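Porin (Pseudomonas aeruginosa, PDB 3T24) forms a beta-barrel channel of the OprD family in the bacterial outer membrane and probably admits small carboxylate-bearing solutes. Local coordinates at residues 51-56 / 105-110; 109-114 / 144-149; 218-223 / 244-249; 258-263 / 293-298. One frame throughout, in Å; residues are numbered along the deposited sequence.

Contact 1: 51-56 / 105-110; sequences SGYTEG and KLRASK. With SO4 (sulfate ion), chain H.
Tyr53 and Arg107 make the flat-on contact between 51-56 and 105-110. The guanidinium of Arg107 stacks on one face of the Tyr53 ring, centres 4.2 Å apart and planes 23° from parallel; it lies toward the CG and CD2 side of the ring and beside CB, with NE 3.6 Å from CD2. A bend of the arginine chain at chi3 (95°) puts NE beside the ring. Arg107 CB lies over the same face nearer CE1 and CD1, a CH-pi contact 3.9 Å from the centroid. Lys105 crosses Tyr53 at about a right angle, its CB 3.4 Å from the phenolic OH. These side chains join the turn between strands 33-50 and 58-73 of the OprD-family barrel to the end of strand 96-108, one strand further round the wall. Polar contacts gather beyond the ring. Lys105 NZ donates to Ser51 O at 2.8 Å and to O2 of a sulfate ion, and it also forms a salt bridge with Asp63, so three oxygens grip the ammonium. Tyr53 OH gives a 3.1 Å hydrogen bond to sulfate O4, which lies in the plane of the ring at its edge; the ion probably came from the crystallisation liquor.

Contact 2: 109-114 / 144-149; sequences SKSTLK and SMEIDG. With SO4 (sulfate ion), chain H.
The carboxylate of Glu146 turns back over the start of 109-114 and meets it with both oxygens. The glutamate chain is folded at chi2 (-59°), which places CD beside Ser109 and Lys110 instead of letting it run outward. OE2 takes the hydroxyl of Ser109, whose OG is anti to its own backbone N. OE1 accepts two hydrogen bonds, from the backbone N of Lys110 and from Ser111 OG; Ser111 OG lies 2.9 Å from Glu146 OE1 and uses the anti lone pair of that oxygen. The modelled bonds from Ser109 OG and Lys110 N are very short, and their exact lengths are doubtful. Ser111 OG passes the chain of bonds on, accepting from Ser144 OG at 2.8 Å, so that the two serines meet hydroxyl to hydroxyl on one side of the strand pair. Lys110 runs extended past Met145, with its CD 3.6 Å from Met145 O; its NZ stays 5.2 Å from Glu146 OE2, where the opposite charges may still attract. Between the backbones, Met145 N donates to Lys110 O at 3.0 Å, from above the carbonyl plane. Ser111 and Ser144 form an antiparallel non-hydrogen-bonded pair where strands 111-115 and 140-144 adjoin. Ser109 and Lys110 make the two-residue turn, close to type II', of the barrel-wall beta hairpin 96-108/111-115, its polar groups gripped by a carboxylate from the next loop.

Contact 3: 218-223 / 244-249; sequences YKQHYL and ARSTDD
The Tyr222 ring carries Ala244 CB over one face, a CH-pi contact 3.7 Å from the centroid and displaced toward CD1 and CE1, while Gln220 OE1 lies at its edge in the ring plane. The His221 imidazole has Arg245 O near its plane at the edge; its ND1 is hydrogen-bonded to Tyr209 OH and its ring meets Tyr211 edge-to-face. The amide of Gln220 reaches Ser246 by NE2, 2.8 Å from OG, which lies close to the amide plane. That side chain is extended, with CG anti to the backbone N (chi1 -178°), and NE2 is also hydrogen-bonded to Ala286 O. Behind these groups runs an antiparallel pairing of strands 218-230 and 235-248, a hairpin of the barrel wall: Lys219 with Thr247 and His221 with Arg245 are hydrogen-bonded pairs, each bonded both ways. Lys219 lies alongside Thr247, pointing the same way, and bends at its last two torsions to bring NZ 3.0 Å from Asp248 O. Asp249 OD1 is 4.2 Å from Lys219 NZ, beyond a salt bridge, while Asp249 OD2 accepts a hydrogen bond from Asn216 N. The ammonium is held by a neutral carbonyl, and the nearby carboxylate probably adds a longer-range attraction that favours its charged form.

Contact 4: 258-263 / 293-298; sequences ALNAMF and PYLVNF
Asn260 points from strand 255-267 at the turn around Val296, and its side chain is shared between Val296 and Leu295. Its CB packs on Val296 CG2 at 3.6 Å. From there CG stands between the backbone N and the carbonyl carbon (chi1 63°), close to both Leu295 CD2 and Val296 N. The amide then divides its work. OD1 accepts the backbone N-H of Val296 at 3.1 Å, with an N-H...O angle of 156° and the donor tilted 24° from the carbonyl plane, and it also lies near Leu295 CA. Asn260 ND2 touches Leu295 CD2 at 3.9 Å. The same nitrogen makes a weak bond back to Ala258 O in its own strand. Leu295 crosses the asparagine at about a right angle, and its CD2 extends the apolar contact to Ala258 CB.

The segment 293-298 belongs to the loop between strands 270-280 and 310-319. It folds inward against the barrel wall, consistent with the constricting loops of OprD-family porins, and makes a type I beta turn from Leu295 to Phe298. Val296, the second residue of that turn, supplies most of the apolar contact. Its CG1 meets Met262 CB at 3.8 Å while its CG2 sits against Ala261 O. Met262 and Val296 slide past each other in opposite directions; bends at chi2 and chi3 of the methionine bring CE 3.5 Å from Val296 O. That carbonyl is also hydrogen-bonded by Gln313 from strand 310-319, and Gln277 of strand 270-280 touches both Leu295 and Val296.

In the fold
From the N terminus, contact 1 closes first, bringing the turn after strand 33-50 to strand 96-108. Contact 2 begins on Ser109 and Lys110, where contact 1 ends, and runs on to the loop after strand 140-144; the two adjoin, and both touch the same sulfate. Contact 3 follows in series, about 15 Å from contact 2 at the nearest atoms, and closes the hairpin of strands 218-230 and 235-248. Contact 4 comes last, returning the loop after strand 270-280 to strand 255-267. It meets contact 3 through neighbouring strands and a probable hydrogen bond between Tyr222 OH and Tyr294 O. No contact nests within another.

Contact 1: 51-56 / 105-110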
loop_
_atom_site.group_PDB
_atom_site.type_symbol
_atom_site.label_atom_id
_atom_site.label_comp_id
_atom_site.label_asym_id
_atom_site.label_seq_id
_atom_site.Cartn_x
_atom_site.Cartn_y
_atom_site.Cartn_z
ATOM N N SER A 51 1.463 -24.040 0.251
ATOM C CA SER A 51 0.857 -25.360 0.351
ATOM C C SER A 51 -0.634 -25.155 0.554
ATOM O O SER A 51 -1.080 -24.045 0.871
ATOM C CB SER A 51 1.416 -26.128 1.540
ATOM O OG SER A 51 0.654 -25.846 2.708
ATOM N N GLY A 52 -1.397 -26.217 0.357
ATOM C CA GLY A 52 -2.768 -26.276 0.835
ATOM C C GLY A 52 -2.757 -26.633 2.311
ATOM O O GLY A 52 -1.741 -26.452 2.990
ATOM N N TYR A 53 -3.880 -27.137 2.808
ATOM C CA TYR A 53 -3.987 -27.553 4.204
ATOM C C TYR A 53 -4.172 -29.064 4.344
ATOM O O TYR A 53 -4.936 -29.679 3.592
ATOM C CB TYR A 53 -5.145 -26.828 4.894
ATOM C CG TYR A 53 -4.834 -25.376 5.181
ATOM C CD1 TYR A 53 -4.115 -25.011 6.325
ATOM C CD2 TYR A 53 -5.228 -24.377 4.300
ATOM C CE1 TYR A 53 -3.806 -23.700 6.585
ATOM C CE2 TYR A 53 -4.923 -23.038 4.556
ATOM C CZ TYR A 53 -4.224 -22.709 5.702
ATOM O OH TYR A 53 -3.919 -21.388 5.958
ATOM N N THR A 54 -3.463 -29.657 5.302
ATOM C CA THR A 54 -3.695 -31.052 5.648
ATOM C C THR A 54 -5.130 -31.215 6.151
ATOM O O THR A 54 -5.710 -30.295 6.723
ATOM C CB THR A 54 -2.691 -31.586 6.712
ATOM O OG1 THR A 54 -2.801 -30.831 7.930
ATOM C CG2 THR A 54 -1.256 -31.522 6.191
ATOM N N GLU A 55 -5.698 -32.391 5.925
ATOM C CA GLU A 55 -7.074 -32.676 6.300
ATOM C C GLU A 55 -7.250 -32.781 7.822
ATOM O O GLU A 55 -6.309 -33.080 8.560
ATOM C CB GLU A 55 -7.524 -33.963 5.597
ATOM C CG GLU A 55 -8.885 -34.484 6.003
ATOM C CD GLU A 55 -8.840 -35.314 7.276
ATOM O OE1 GLU A 55 -7.759 -35.844 7.618
ATOM O OE2 GLU A 55 -9.890 -35.425 7.937
ATOM N N GLY A 56 -8.466 -32.532 8.288
ATOM C CA GLY A 56 -8.773 -32.708 9.695
ATOM C C GLY A 56 -9.291 -31.464 10.400
ATOM O O GLY A 56 -9.339 -30.374 9.826
ATOM N N LYS A 105 1.073 -22.176 8.717
ATOM C CA LYS A 105 -0.349 -21.889 8.629
ATOM C C LYS A 105 -1.160 -22.930 9.390
ATOM O O LYS A 105 -0.971 -24.145 9.192
ATOM C CB LYS A 105 -0.824 -21.918 7.171
ATOM C CG LYS A 105 0.046 -21.193 6.205
ATOM C CD LYS A 105 -0.685 -20.934 4.896
ATOM C CE LYS A 105 -0.832 -22.182 4.069
ATOM N NZ LYS A 105 -0.954 -21.832 2.629
ATOM N N LEU A 106 -2.077 -22.446 10.228
ATOM C CA LEU A 106 -3.065 -23.293 10.899
ATOM C C LEU A 106 -4.465 -22.827 10.561
ATOM O O LEU A 106 -4.729 -21.631 10.491
ATOM C CB LEU A 106 -2.879 -23.297 12.417
ATOM C CG LEU A 106 -1.675 -24.090 12.908
ATOM C CD1 LEU A 106 -0.431 -23.516 12.293
ATOM C CD2 LEU A 106 -1.582 -24.038 14.409
ATOM N N ARG A 107 -5.359 -23.779 10.336
ATOM C CA ARG A 107 -6.730 -23.463 9.981
ATOM C C ARG A 107 -7.689 -24.415 10.691
ATOM O O ARG A 107 -7.601 -25.626 10.531
ATOM C CB ARG A 107 -6.919 -23.557 8.458
ATOM C CG ARG A 107 -8.367 -23.366 7.980
ATOM C CD ARG A 107 -8.441 -22.827 6.550
ATOM N NE ARG A 107 -8.600 -23.791 5.445
ATOM C CZ ARG A 107 -8.625 -25.125 5.526
ATOM N NH1 ARG A 107 -8.483 -25.756 6.691
ATOM N NH2 ARG A 107 -8.795 -25.841 4.411
ATOM N N ALA A 108 -8.593 -23.861 11.489
ATOM C CA ALA A 108 -9.738 -24.614 11.994
ATOM C C ALA A 108 -11.026 -23.913 11.582
ATOM O O ALA A 108 -11.158 -22.697 11.722
ATOM C CB ALA A 108 -9.673 -24.753 13.499
ATOM N N SER A 109 -11.974 -24.689 11.081
ATOM C CA SER A 109 -13.230 -24.160 10.564
ATOM C C SER A 109 -12.944 -23.013 9.580
ATOM O O SER A 109 -12.466 -23.272 8.482
ATOM C CB SER A 109 -14.172 -23.760 11.706
ATOM O OG SER A 109 -15.392 -23.218 11.205
ATOM N N LYS A 110 -13.213 -21.761 9.956
ATOM C CA LYS A 110 -12.950 -20.644 9.042
ATOM C C LYS A 110 -12.014 -19.602 9.643
ATOM O O LYS A 110 -12.071 -18.425 9.324
ATOM C CB LYS A 110 -14.253 -20.009 8.575
ATOM C CG LYS A 110 -15.164 -20.988 7.876
ATOM C CD LYS A 110 -16.602 -20.501 7.852
ATOM C CE LYS A 110 -17.539 -21.659 7.544
ATOM N NZ LYS A 110 -18.955 -21.380 7.936
HETATM S S SO4 H . -3.959 -19.410 2.442
HETATM O O1 SO4 H . -4.855 -18.995 1.355
HETATM O O2 SO4 H . -3.474 -20.762 2.161
HETATM O O3 SO4 H . -2.813 -18.505 2.514
HETATM O O4 SO4 H . -4.660 -19.362 3.727
HETATM O O HOH W 1 -11.245 -27.487 10.133
#

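Contact 2: 109-114 / 144-149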
loop_
_atom_site.group_PDB
_atom_site.type_symbol
_atom_site.label_atom_id
_atom_site.label_comp_id
_atom_site.label_asym_id
_atom_site.label_seq_id
_atom_site.Cartn_x
_atom_site.Cartn_y
_atom_site.Cartn_z
ATOM N N SER A 109 -11.974 -24.689 11.081
ATOM C CA SER A 109 -13.230 -24.160 10.564
ATOM C C SER A 109 -12.944 -23.013 9.580
ATOM O O SER A 109 -12.466 -23.272 8.482
ATOM C CB SER A 109 -14.172 -23.760 11.706
ATOM O OG SER A 109 -15.392 -23.218 11.205
ATOM N N LYS A 110 -13.213 -21.761 9.956
ATOM C CA LYS A 110 -12.950 -20.644 9.042
ATOM C C LYS A 110 -12.014 -19.602 9.643
ATOM O O LYS A 110 -12.071 -18.425 9.324
ATOM C CB LYS A 110 -14.253 -20.009 8.575
ATOM C CG LYS A 110 -15.164 -20.988 7.876
ATOM C CD LYS A 110 -16.602 -20.501 7.852
ATOM C CE LYS A 110 -17.539 -21.659 7.544
ATOM N NZ LYS A 110 -18.955 -21.380 7.936
ATOM N N SER A 111 -11.154 -20.071 10.524
ATOM C CA SER A 111 -10.203 -19.246 11.215
ATOM C C SER A 111 -8.818 -19.760 10.889
ATOM O O SER A 111 -8.578 -20.960 10.907
ATOM C CB SER A 111 -10.455 -19.311 12.719
ATOM O OG SER A 111 -11.754 -18.855 13.005
ATOM N N THR A 112 -7.916 -18.838 10.592
ATOM C CA THR A 112 -6.583 -19.169 10.104
ATOM C C THR A 112 -5.560 -18.378 10.911
ATOM O O THR A 112 -5.679 -17.158 11.046
ATOM C CB THR A 112 -6.454 -18.831 8.595
ATOM O OG1 THR A 112 -7.537 -19.436 7.883
ATOM C CG2 THR A 112 -5.164 -19.360 8.007
ATOM N N LEU A 113 -4.589 -19.084 11.481
ATOM C CA LEU A 113 -3.482 -18.459 12.192
ATOM C C LEU A 113 -2.192 -18.653 11.375
ATOM O O LEU A 113 -1.897 -19.765 10.925
ATOM C CB LEU A 113 -3.326 -19.072 13.581
ATOM C CG LEU A 113 -2.042 -18.719 14.334
ATOM C CD1 LEU A 113 -2.045 -17.219 14.734
ATOM C CD2 LEU A 113 -1.792 -19.622 15.565
ATOM N N LYS A 114 -1.449 -17.565 11.166
ATOM C CA LYS A 114 -0.205 -17.585 10.413
ATOM C C LYS A 114 0.933 -17.071 11.272
ATOM O O LYS A 114 0.810 -16.024 11.903
ATOM C CB LYS A 114 -0.319 -16.710 9.160
ATOM C CG LYS A 114 -1.236 -17.272 8.123
ATOM C CD LYS A 114 -1.312 -16.443 6.845
ATOM C CE LYS A 114 -2.261 -17.158 5.875
ATOM N NZ LYS A 114 -2.529 -16.408 4.627
ATOM N N SER A 144 -10.366 -14.493 10.838
ATOM C CA SER A 144 -11.494 -15.310 11.281
ATOM C C SER A 144 -12.767 -14.914 10.544
ATOM O O SER A 144 -13.133 -13.745 10.511
ATOM C CB SER A 144 -11.696 -15.137 12.789
ATOM O OG SER A 144 -12.538 -16.139 13.324
ATOM N N MET A 145 -13.454 -15.898 9.973
ATOM C CA MET A 145 -14.702 -15.621 9.287
ATOM C C MET A 145 -15.804 -16.591 9.701
ATOM O O MET A 145 -16.606 -17.028 8.872
ATOM C CB MET A 145 -14.470 -15.657 7.779
ATOM C CG MET A 145 -13.472 -14.599 7.322
ATOM S SD MET A 145 -12.879 -14.769 5.626
ATOM C CE MET A 145 -11.895 -13.278 5.491
ATOM N N GLU A 146 -15.843 -16.943 10.981
ATOM C CA GLU A 146 -16.820 -17.954 11.426
ATOM C C GLU A 146 -18.264 -17.516 11.195
ATOM O O GLU A 146 -19.145 -18.339 10.944
ATOM C CB GLU A 146 -16.616 -18.340 12.892
ATOM C CG GLU A 146 -15.285 -19.012 13.182
ATOM C CD GLU A 146 -15.061 -20.297 12.391
ATOM O OE1 GLU A 146 -13.907 -20.515 11.961
ATOM O OE2 GLU A 146 -16.019 -21.100 12.224
ATOM N N ILE A 147 -18.496 -16.209 11.268
ATOM C CA ILE A 147 -19.837 -15.658 11.153
ATOM C C ILE A 147 -20.067 -14.953 9.818
ATOM O O ILE A 147 -19.309 -14.054 9.442
ATOM C CB ILE A 147 -20.126 -14.709 12.332
ATOM C CG1 ILE A 147 -20.170 -15.518 13.630
ATOM C CG2 ILE A 147 -21.423 -13.924 12.106
ATOM C CD1 ILE A 147 -20.230 -14.678 14.870
ATOM N N ASP A 148 -21.129 -15.367 9.125
ATOM C CA ASP A 148 -21.485 -14.833 7.814
ATOM C C ASP A 148 -21.360 -13.316 7.784
ATOM O O ASP A 148 -22.045 -12.628 8.522
ATOM C CB ASP A 148 -22.924 -15.211 7.446
ATOM C CG ASP A 148 -23.088 -16.695 7.137
ATOM O OD1 ASP A 148 -22.067 -17.386 6.912
ATOM O OD2 ASP A 148 -24.248 -17.172 7.105
ATOM N N GLY A 149 -20.485 -12.812 6.923
ATOM C CA GLY A 149 -20.348 -11.390 6.695
ATOM C C GLY A 149 -19.390 -10.710 7.642
ATOM O O GLY A 149 -19.029 -9.553 7.433
HETATM S S SO4 H . -3.959 -19.410 2.442
HETATM O O1 SO4 H . -4.855 -18.995 1.355
HETATM O O2 SO4 H . -3.474 -20.762 2.161
HETATM O O3 SO4 H . -2.813 -18.505 2.514
HETATM O O4 SO4 H . -4.660 -19.362 3.727
#

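Contact 3: 218-223 / 244-249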
loop_
_atom_site.group_PDB
_atom_site.type_symbol
_atom_site.label_atom_id
_atom_site.label_comp_id
_atom_site.label_asym_id
_atom_site.label_seq_id
_atom_site.Cartn_x
_atom_site.Cartn_y
_atom_site.Cartn_z
ATOM N N TYR A 218 2.540 5.223 18.623
ATOM C CA TYR A 218 1.170 5.693 18.448
ATOM C C TYR A 218 0.129 4.597 18.577
ATOM O O TYR A 218 0.420 3.392 18.431
ATOM C CB TYR A 218 1.009 6.369 17.073
ATOM C CG TYR A 218 1.069 5.423 15.874
ATOM C CD1 TYR A 218 -0.077 4.788 15.405
ATOM C CD2 TYR A 218 2.273 5.163 15.221
ATOM C CE1 TYR A 218 -0.035 3.945 14.334
ATOM C CE2 TYR A 218 2.325 4.325 14.117
ATOM C CZ TYR A 218 1.167 3.711 13.690
ATOM O OH TYR A 218 1.206 2.878 12.604
ATOM N N LYS A 219 -1.095 5.039 18.842
ATOM C CA LYS A 219 -2.283 4.204 18.769
ATOM C C LYS A 219 -3.158 4.818 17.704
ATOM O O LYS A 219 -3.221 6.041 17.560
ATOM C CB LYS A 219 -3.070 4.249 20.075
ATOM C CG LYS A 219 -2.267 4.066 21.324
ATOM C CD LYS A 219 -3.189 3.904 22.521
ATOM C CE LYS A 219 -2.541 4.451 23.771
ATOM N NZ LYS A 219 -2.395 5.935 23.677
ATOM N N GLN A 220 -3.885 3.985 16.983
ATOM C CA GLN A 220 -4.717 4.494 15.916
ATOM C C GLN A 220 -6.004 3.686 15.848
ATOM O O GLN A 220 -5.979 2.454 15.942
ATOM C CB GLN A 220 -3.962 4.402 14.601
ATOM C CG GLN A 220 -4.698 4.948 13.382
ATOM C CD GLN A 220 -3.820 4.881 12.144
ATOM O OE1 GLN A 220 -3.845 3.896 11.408
ATOM N NE2 GLN A 220 -3.009 5.915 11.934
ATOM N N HIS A 221 -7.120 4.401 15.716
ATOM C CA HIS A 221 -8.426 3.803 15.466
ATOM C C HIS A 221 -8.833 4.233 14.068
ATOM O O HIS A 221 -8.811 5.428 13.748
ATOM C CB HIS A 221 -9.465 4.290 16.494
ATOM C CG HIS A 221 -9.121 3.923 17.905
ATOM N ND1 HIS A 221 -9.794 2.944 18.602
ATOM C CD2 HIS A 221 -8.150 4.375 18.732
ATOM C CE1 HIS A 221 -9.262 2.817 19.807
ATOM N NE2 HIS A 221 -8.267 3.678 19.910
ATOM N N TYR A 222 -9.164 3.262 13.229
ATOM C CA TYR A 222 -9.546 3.552 11.862
ATOM C C TYR A 222 -10.982 3.119 11.645
ATOM O O TYR A 222 -11.317 1.958 11.866
ATOM C CB TYR A 222 -8.639 2.805 10.880
ATOM C CG TYR A 222 -8.309 3.615 9.665
ATOM C CD1 TYR A 222 -7.013 4.110 9.459
ATOM C CD2 TYR A 222 -9.287 3.908 8.726
ATOM C CE1 TYR A 222 -6.704 4.873 8.348
ATOM C CE2 TYR A 222 -8.992 4.683 7.614
ATOM C CZ TYR A 222 -7.699 5.168 7.430
ATOM O OH TYR A 222 -7.406 5.931 6.322
ATOM N N LEU A 223 -11.835 4.035 11.214
ATOM C CA LEU A 223 -13.201 3.654 10.873
ATOM C C LEU A 223 -13.406 3.745 9.375
ATOM O O LEU A 223 -12.902 4.650 8.727
ATOM C CB LEU A 223 -14.227 4.521 11.593
ATOM C CG LEU A 223 -14.521 4.265 13.072
ATOM C CD1 LEU A 223 -13.318 4.604 13.920
ATOM C CD2 LEU A 223 -15.716 5.100 13.513
ATOM N N ALA A 244 -9.697 8.322 10.765
ATOM C CA ALA A 244 -8.739 7.691 11.662
ATOM C C ALA A 244 -8.281 8.682 12.711
ATOM O O ALA A 244 -7.963 9.829 12.400
ATOM C CB ALA A 244 -7.537 7.181 10.882
ATOM N N ARG A 245 -8.249 8.220 13.953
ATOM C CA ARG A 245 -7.725 8.994 15.057
ATOM C C ARG A 245 -6.424 8.317 15.483
ATOM O O ARG A 245 -6.404 7.112 15.783
ATOM C CB ARG A 245 -8.752 9.025 16.202
ATOM C CG ARG A 245 -8.286 9.663 17.507
ATOM C CD ARG A 245 -7.691 11.014 17.211
ATOM N NE ARG A 245 -7.454 11.839 18.394
ATOM C CZ ARG A 245 -6.475 12.733 18.470
ATOM N NH1 ARG A 245 -5.651 12.891 17.442
ATOM N NH2 ARG A 245 -6.310 13.460 19.569
ATOM N N SER A 246 -5.335 9.081 15.465
ATOM C CA SER A 246 -4.048 8.567 15.907
ATOM C C SER A 246 -3.610 9.393 17.096
ATOM O O SER A 246 -3.835 10.595 17.136
ATOM C CB SER A 246 -2.984 8.637 14.809
ATOM O OG SER A 246 -3.462 8.151 13.572
ATOM N N THR A 247 -2.972 8.741 18.058
ATOM C CA THR A 247 -2.650 9.375 19.316
ATOM C C THR A 247 -1.294 8.818 19.736
ATOM O O THR A 247 -0.891 7.747 19.282
ATOM C CB THR A 247 -3.758 9.044 20.326
ATOM O OG1 THR A 247 -4.193 10.239 20.961
ATOM C CG2 THR A 247 -3.306 8.034 21.367
ATOM N N ASP A 248 -0.563 9.530 20.576
ATOM C CA ASP A 248 0.787 9.081 20.882
ATOM C C ASP A 248 0.805 7.930 21.902
ATOM O O ASP A 248 -0.190 7.672 22.561
ATOM C CB ASP A 248 1.616 10.252 21.394
ATOM C CG ASP A 248 1.324 10.554 22.821
ATOM O OD1 ASP A 248 1.960 9.910 23.686
ATOM O OD2 ASP A 248 0.449 11.412 23.068
ATOM N N ASP A 249 1.935 7.240 22.027
ATOM C CA ASP A 249 2.047 6.124 22.973
ATOM C C ASP A 249 3.210 6.316 23.958
ATOM O O ASP A 249 3.894 5.362 24.322
ATOM C CB ASP A 249 2.183 4.777 22.236
ATOM C CG ASP A 249 1.964 3.576 23.165
ATOM O OD1 ASP A 249 1.110 3.688 24.066
ATOM O OD2 ASP A 249 2.645 2.529 23.009
#

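Contact 4: 258-263 / 293-298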
loop_
_atom_site.group_PDB
_atom_site.type_symbol
_atom_site.label_atom_id
_atom_site.label_comp_id
_atom_site.label_asym_id
_atom_site.label_seq_id
_atom_site.Cartn_x
_atom_site.Cartn_y
_atom_site.Cartn_z
ATOM N N ALA A 258 -7.629 12.027 10.576
ATOM C CA ALA A 258 -7.520 11.993 9.134
ATOM C C ALA A 258 -8.862 11.645 8.539
ATOM O O ALA A 258 -9.260 10.484 8.542
ATOM C CB ALA A 258 -6.482 10.969 8.711
ATOM N N LEU A 259 -9.564 12.648 8.028
ATOM C CA LEU A 259 -10.793 12.390 7.300
ATOM C C LEU A 259 -10.431 12.313 5.830
ATOM O O LEU A 259 -9.788 13.212 5.287
ATOM C CB LEU A 259 -11.824 13.484 7.551
ATOM C CG LEU A 259 -13.173 13.380 6.826
ATOM C CD1 LEU A 259 -13.891 12.044 7.078
ATOM C CD2 LEU A 259 -14.097 14.581 7.160
ATOM N N ASN A 260 -10.818 11.220 5.194
ATOM C CA ASN A 260 -10.526 11.046 3.783
ATOM C C ASN A 260 -11.554 10.142 3.124
ATOM O O ASN A 260 -11.893 9.086 3.640
ATOM C CB ASN A 260 -9.072 10.576 3.541
ATOM C CG ASN A 260 -8.771 9.218 4.147
ATOM O OD1 ASN A 260 -8.442 8.279 3.432
ATOM N ND2 ASN A 260 -8.847 9.115 5.471
ATOM N N ALA A 261 -12.062 10.595 1.988
ATOM C CA ALA A 261 -13.141 9.921 1.304
ATOM C C ALA A 261 -12.964 10.030 -0.209
ATOM O O ALA A 261 -12.476 11.035 -0.725
ATOM C CB ALA A 261 -14.467 10.512 1.726
ATOM N N MET A 262 -13.366 8.984 -0.913
ATOM C CA MET A 262 -13.293 8.967 -2.363
ATOM C C MET A 262 -14.622 8.509 -2.913
ATOM O O MET A 262 -15.258 7.593 -2.375
ATOM C CB MET A 262 -12.193 8.027 -2.860
ATOM C CG MET A 262 -11.996 8.082 -4.374
ATOM S SD MET A 262 -10.456 8.877 -4.881
ATOM C CE MET A 262 -9.258 7.685 -4.267
ATOM N N PHE A 263 -15.032 9.149 -3.996
ATOM C CA PHE A 263 -16.270 8.796 -4.658
ATOM C C PHE A 263 -15.919 8.485 -6.091
ATOM O O PHE A 263 -15.301 9.302 -6.769
ATOM C CB PHE A 263 -17.251 9.955 -4.554
ATOM C CG PHE A 263 -17.610 10.298 -3.139
ATOM C CD1 PHE A 263 -18.706 9.714 -2.529
ATOM C CD2 PHE A 263 -16.827 11.168 -2.408
ATOM C CE1 PHE A 263 -19.026 10.008 -1.223
ATOM C CE2 PHE A 263 -17.141 11.468 -1.103
ATOM C CZ PHE A 263 -18.243 10.884 -0.508
ATOM N N PRO A 293 0.505 4.578 3.440
ATOM C CA PRO A 293 -0.573 4.986 4.331
ATOM C C PRO A 293 -1.861 4.695 3.615
ATOM O O PRO A 293 -1.974 4.953 2.430
ATOM C CB PRO A 293 -0.379 6.500 4.432
ATOM C CG PRO A 293 0.109 6.873 3.055
ATOM C CD PRO A 293 0.887 5.660 2.516
ATOM N N TYR A 294 -2.835 4.175 4.336
ATOM C CA TYR A 294 -4.123 3.955 3.754
ATOM C C TYR A 294 -4.890 5.274 3.686
ATOM O O TYR A 294 -5.708 5.560 4.547
ATOM C CB TYR A 294 -4.855 2.925 4.607
ATOM C CG TYR A 294 -6.116 2.404 3.986
ATOM C CD1 TYR A 294 -6.104 1.814 2.716
ATOM C CD2 TYR A 294 -7.327 2.468 4.677
ATOM C CE1 TYR A 294 -7.282 1.323 2.144
ATOM C CE2 TYR A 294 -8.500 1.971 4.118
ATOM C CZ TYR A 294 -8.476 1.404 2.858
ATOM O OH TYR A 294 -9.655 0.930 2.318
ATOM N N LEU A 295 -4.619 6.066 2.650
ATOM C CA LEU A 295 -5.228 7.392 2.475
ATOM C C LEU A 295 -5.636 7.593 1.014
ATOM O O LEU A 295 -4.870 7.298 0.107
ATOM C CB LEU A 295 -4.225 8.500 2.875
ATOM C CG LEU A 295 -3.757 8.531 4.340
ATOM C CD1 LEU A 295 -2.556 9.466 4.549
ATOM C CD2 LEU A 295 -4.914 8.893 5.294
ATOM N N VAL A 296 -6.825 8.128 0.776
ATOM C CA VAL A 296 -7.312 8.252 -0.595
ATOM C C VAL A 296 -6.459 9.151 -1.490
ATOM O O VAL A 296 -6.461 8.987 -2.699
ATOM C CB VAL A 296 -8.790 8.740 -0.668
ATOM C CG1 VAL A 296 -9.718 7.722 -0.047
ATOM C CG2 VAL A 296 -8.956 10.149 -0.022
ATOM N N ASN A 297 -5.749 10.116 -0.916
ATOM C CA ASN A 297 -4.919 10.998 -1.745
ATOM C C ASN A 297 -3.437 10.692 -1.699
ATOM O O ASN A 297 -2.612 11.473 -2.169
ATOM C CB ASN A 297 -5.170 12.458 -1.419
ATOM C CG ASN A 297 -6.548 12.896 -1.817
ATOM O OD1 ASN A 297 -7.224 12.213 -2.610
ATOM N ND2 ASN A 297 -6.989 14.043 -1.276
ATOM N N PHE A 298 -3.111 9.540 -1.136
ATOM C CA PHE A 298 -1.779 9.009 -1.234
ATOM C C PHE A 298 -1.616 8.527 -2.663
ATOM O O PHE A 298 -2.352 7.650 -3.105
ATOM C CB PHE A 298 -1.622 7.843 -0.256
ATOM C CG PHE A 298 -0.449 6.959 -0.550
ATOM C CD1 PHE A 298 0.841 7.427 -0.377
ATOM C CD2 PHE A 298 -0.639 5.657 -1.007
ATOM C CE1 PHE A 298 1.940 6.610 -0.644
ATOM C CE2 PHE A 298 0.446 4.829 -1.263
ATOM C CZ PHE A 298 1.754 5.320 -1.083
#